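Local atomic coordinates of AMP-dependent synthetase and ligase (Xenorhabdus doucetiae, PDB entry 6QSR), a protein that pairs with a FabA/FabZ-type partner in the dehydratase heterocomplex of the type II polyketide synthase that builds aryl polyene pigments. Residues Pro3-Ile6 with His7-Gln10; Pro73-Pro76 with Gly77-Leu80. One frame throughout, in Å; residues are numbered along the deposited sequence.

Overall arrangement
Both contacts are local and belong to one antiparallel sheet of a hot dog fold, the sheet packed on helix 41-56. Contact 1 lies on strand 4-9, which is outermost within this chain; contact 2 is the turn that leads into strand 79-87. Strand 15-21 runs between these two strands and pairs with both. The contact centres are about 15 Å apart, and their nearest atoms come to about 5 Å without touching. Contact 1 is a surface salt bridge bordered by the helix and touched by no other chain of the assembly, whereas contact 2 is partly buried and reaches the FabA/FabZ partner subunit through Pro73 and Gln75.

Contact 1: Pro3-Ile6 with His7-Gln10; sequences PIEI and HREQ
Between Ile6 and His7 the edge strand kinks: residues 4-6 and 7-9 run 62° apart, with their axes approaching to 5.7 Å, because Ile6 takes helix-like backbone angles in the middle of the strand. Ile6 and His7 both face Gln19 of strand 15-21 and bond to its backbone, so one residue more than a regular strand would need is fitted opposite it. In an unbroken strand, residues three apart would project from opposite faces of the sheet; here the extra residue brings Glu5 and Arg8 onto the same face.

There the two close a salt bridge side-on. The Glu5 chain leaves with CG anti to the backbone N and stays extended, carrying its carboxylate forward over the kink. Arg8 rises from the far side of it and bends at chi3, which turns the guanidinium back, edge-on, alongside the carboxylate. Arg8 NE donates to Glu5 OE1 at 2.7 Å, a bent bond (142°) on the syn side, a little out of the carboxylate plane. The second bond, Arg8 NH1 to Glu5 OE2 at 2.9 Å, is nearly straight at 170° and uses the syn lone pair. Paired bonds, one to each oxygen, hold the flat groups almost coplanar and fix their mutual rotation. Glu5 OE1 also lies against the aliphatic shaft of the arginine, 3.4 Å from Arg8 CG.

Glu5 OE2 also shares a hydrogen bond with Tyr51 OH, and Arg8 packs on Tyr51 and Leu55, so helix 41-56 borders the ion pair. A carboxylate gripped through both oxygens is probably ionised. The backbone arrangement is a classic beta bulge in the hairpin of strands 4-9 and 15-21, which puts the ion pair on the helix-facing side of the hot dog sheet.

Contact 2: Pro73-Pro76 with Gly77-Leu80; sequences PLQP and GNTL
Gly77 follows Pro76 at the corner of a type II beta turn running from Gln75 to Asn78. Its positive phi (96°) suits a glycine, since any side chain would collide with Pro76 O. Asn78 closes the turn with both backbone and side chain: its backbone N donates to Gln75 O at 3.2 Å, while its side chain folds back across the turn so that Asn78 OD1 accepts from Gln75 N at 3.0 Å. That second bond is nearly straight at the hydrogen, although the donor stands well above the amide carbonyl plane. A water gives Asn78 OD1 another hydrogen bond and links it to O of Pro73, a residue that packs on Met107 of the FabA/FabZ partner subunit; a second water joins Asn78 ND2 to Gln75 NE2, whose companion OE1 is bonded to Gln36. Beyond Thr79, which starts the strand, Leu80 points back toward Leu74 and meets it tip to tip, CD2 of Leu80 lying 3.7 Å from CD2 of Leu74. Strand 79-87 thus begins between two neighbours: strand 92-99, where Leu74 touches Leu99 and Leu80 touches Tyr97, and strand 15-21, where Leu80 pairs through its backbone with Leu20.

Contact 1: Pro3-Ile6 with His7-Gln10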
loop_
_atom_site.group_PDB
_atom_site.type_symbol
_atom_site.label_atom_id
_atom_site.label_comp_id
_atom_site.label_asym_id
_atom_site.label_seq_id
_atom_site.Cartn_x
_atom_site.Cartn_y
_atom_site.Cartn_z
ATOM N N PRO A 3 9.931 -2.725 -11.490
ATOM C CA PRO A 3 9.434 -3.427 -12.667
ATOM C C PRO A 3 10.333 -3.200 -13.885
ATOM O O PRO A 3 11.324 -2.482 -13.792
ATOM C CB PRO A 3 8.061 -2.797 -12.878
ATOM C CG PRO A 3 8.212 -1.403 -12.376
ATOM C CD PRO A 3 9.388 -1.357 -11.437
ATOM N N ILE A 4 9.983 -3.814 -15.014
ATOM C CA ILE A 4 10.777 -3.701 -16.236
ATOM C C ILE A 4 10.434 -2.387 -16.934
ATOM O O ILE A 4 9.275 -2.136 -17.265
ATOM C CB ILE A 4 10.562 -4.923 -17.172
ATOM C CG1 ILE A 4 11.260 -6.152 -16.575
ATOM C CG2 ILE A 4 11.105 -4.661 -18.573
ATOM C CD1 ILE A 4 10.675 -7.468 -17.019
ATOM N N GLU A 5 11.447 -1.557 -17.158
ATOM C CA GLU A 5 11.245 -0.267 -17.811
ATOM C C GLU A 5 11.427 -0.422 -19.318
ATOM O O GLU A 5 12.520 -0.741 -19.783
ATOM C CB GLU A 5 12.214 0.782 -17.268
ATOM C CG GLU A 5 11.849 2.189 -17.702
ATOM C CD GLU A 5 12.804 3.234 -17.175
ATOM O OE1 GLU A 5 13.247 4.085 -17.973
ATOM O OE2 GLU A 5 13.113 3.212 -15.967
ATOM N N ILE A 6 10.353 -0.183 -20.066
ATOM C CA ILE A 6 10.362 -0.282 -21.526
ATOM C C ILE A 6 10.866 1.019 -22.153
ATOM O O ILE A 6 11.651 0.977 -23.098
ATOM C CB ILE A 6 8.953 -0.636 -22.078
ATOM C CG1 ILE A 6 8.431 -1.946 -21.461
ATOM C CG2 ILE A 6 8.958 -0.733 -23.604
ATOM C CD1 ILE A 6 9.303 -3.167 -21.693
ATOM N N HIS A 7 10.413 2.161 -21.627
ATOM C CA HIS A 7 10.744 3.474 -22.182
ATOM C C HIS A 7 10.530 4.575 -21.137
ATOM O O HIS A 7 9.650 4.462 -20.285
ATOM C CB HIS A 7 9.864 3.741 -23.413
ATOM C CG HIS A 7 10.322 4.891 -24.260
ATOM N ND1 HIS A 7 9.489 5.932 -24.614
ATOM C CD2 HIS A 7 11.521 5.158 -24.832
ATOM C CE1 HIS A 7 10.156 6.789 -25.366
ATOM N NE2 HIS A 7 11.391 6.345 -25.512
ATOM N N ARG A 8 11.348 5.623 -21.190
ATOM C CA ARG A 8 11.071 6.847 -20.432
ATOM C C ARG A 8 11.225 8.090 -21.299
ATOM O O ARG A 8 12.067 8.141 -22.199
ATOM C CB ARG A 8 11.934 6.956 -19.166
ATOM C CG ARG A 8 13.434 7.116 -19.389
ATOM C CD ARG A 8 14.173 7.514 -18.116
ATOM N NE ARG A 8 14.203 6.435 -17.127
ATOM C CZ ARG A 8 15.067 6.338 -16.111
ATOM N NH1 ARG A 8 14.986 5.295 -15.286
ATOM N NH2 ARG A 8 16.010 7.259 -15.901
ATOM N N GLU A 9 10.377 9.076 -21.017
ATOM C CA GLU A 9 10.435 10.393 -21.628
ATOM C C GLU A 9 10.323 11.426 -20.529
ATOM O O GLU A 9 9.775 11.153 -19.457
ATOM C CB GLU A 9 9.272 10.615 -22.589
ATOM C CG GLU A 9 9.333 9.829 -23.881
ATOM C CD GLU A 9 8.107 10.072 -24.745
ATOM O OE1 GLU A 9 7.772 11.253 -24.996
ATOM O OE2 GLU A 9 7.471 9.083 -25.170
ATOM N N GLN A 10 10.810 12.620 -20.835
ATOM C CA GLN A 10 10.810 13.736 -19.912
ATOM C C GLN A 10 10.628 14.990 -20.777
ATOM O O GLN A 10 11.610 15.626 -21.153
ATOM C CB GLN A 10 12.119 13.717 -19.111
ATOM C CG GLN A 10 12.219 14.744 -17.994
ATOM C CD GLN A 10 13.112 14.321 -16.829
ATOM O OE1 GLN A 10 13.884 13.366 -16.921
ATOM N NE2 GLN A 10 13.004 15.047 -15.721
#

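Contact 2: Pro73-Pro76 with Gly77-Leu80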
loop_
_atom_site.group_PDB
_atom_site.type_symbol
_atom_site.label_atom_id
_atom_site.label_comp_id
_atom_site.label_asym_id
_atom_site.label_seq_id
_atom_site.Cartn_x
_atom_site.Cartn_y
_atom_site.Cartn_z
ATOM N N PRO A 73 -7.857 -3.125 -11.132
ATOM C CA PRO A 73 -6.792 -4.032 -10.684
ATOM C C PRO A 73 -5.731 -4.281 -11.752
ATOM O O PRO A 73 -6.055 -4.374 -12.945
ATOM C CB PRO A 73 -7.527 -5.334 -10.357
ATOM C CG PRO A 73 -8.835 -5.266 -11.068
ATOM C CD PRO A 73 -9.091 -3.852 -11.498
ATOM N N LEU A 74 -4.481 -4.384 -11.309
ATOM C CA LEU A 74 -3.345 -4.624 -12.185
ATOM C C LEU A 74 -2.744 -5.983 -11.874
ATOM O O LEU A 74 -2.647 -6.373 -10.713
ATOM C CB LEU A 74 -2.300 -3.523 -12.000
ATOM C CG LEU A 74 -2.797 -2.116 -12.368
ATOM C CD1 LEU A 74 -1.746 -1.072 -12.050
ATOM C CD2 LEU A 74 -3.174 -2.045 -13.840
ATOM N N GLN A 75 -2.354 -6.698 -12.925
ATOM C CA GLN A 75 -1.859 -8.073 -12.816
ATOM C C GLN A 75 -0.666 -8.290 -13.747
ATOM O O GLN A 75 -0.396 -7.451 -14.614
ATOM C CB GLN A 75 -2.987 -9.065 -13.137
ATOM C CG GLN A 75 -3.532 -9.001 -14.555
ATOM C CD GLN A 75 -4.545 -10.099 -14.842
ATOM O OE1 GLN A 75 -4.488 -11.189 -14.268
ATOM N NE2 GLN A 75 -5.474 -9.815 -15.744
ATOM N N PRO A 76 0.054 -9.422 -13.589
ATOM C CA PRO A 76 1.183 -9.653 -14.483
ATOM C C PRO A 76 0.765 -9.737 -15.951
ATOM O O PRO A 76 -0.344 -10.195 -16.253
ATOM C CB PRO A 76 1.751 -10.991 -14.003
ATOM C CG PRO A 76 1.293 -11.125 -12.600
ATOM C CD PRO A 76 -0.041 -10.458 -12.546
ATOM N N GLY A 77 1.646 -9.263 -16.833
ATOM C CA GLY A 77 1.356 -9.145 -18.252
ATOM C C GLY A 77 0.883 -7.763 -18.670
ATOM O O GLY A 77 0.952 -7.434 -19.856
ATOM N N ASN A 78 0.403 -6.956 -17.716
ATOM C CA ASN A 78 -0.032 -5.590 -18.012
ATOM C C ASN A 78 1.160 -4.687 -18.309
ATOM O O ASN A 78 2.241 -4.840 -17.729
ATOM C CB ASN A 78 -0.828 -4.973 -16.857
ATOM C CG ASN A 78 -2.185 -5.626 -16.630
ATOM O OD1 ASN A 78 -2.784 -5.435 -15.574
ATOM N ND2 ASN A 78 -2.682 -6.383 -17.607
ATOM N N THR A 79 0.939 -3.764 -19.238
ATOM C CA THR A 79 1.855 -2.674 -19.515
ATOM C C THR A 79 1.176 -1.419 -18.984
ATOM O O THR A 79 -0.022 -1.208 -19.213
ATOM C CB THR A 79 2.152 -2.559 -21.020
ATOM O OG1 THR A 79 2.800 -3.756 -21.457
ATOM C CG2 THR A 79 3.069 -1.374 -21.318
ATOM N N LEU A 80 1.943 -0.623 -18.246
ATOM C CA LEU A 80 1.465 0.595 -17.615
ATOM C C LEU A 80 2.150 1.799 -18.231
ATOM O O LEU A 80 3.325 1.726 -18.608
ATOM C CB LEU A 80 1.786 0.570 -16.114
ATOM C CG LEU A 80 1.430 -0.687 -15.317
ATOM C CD1 LEU A 80 1.771 -0.502 -13.846
ATOM C CD2 LEU A 80 -0.042 -1.032 -15.484
HETATM O O HOH W 1 -5.485 -5.235 -15.373
HETATM O O HOH W 2 -5.616 -7.288 -16.919
#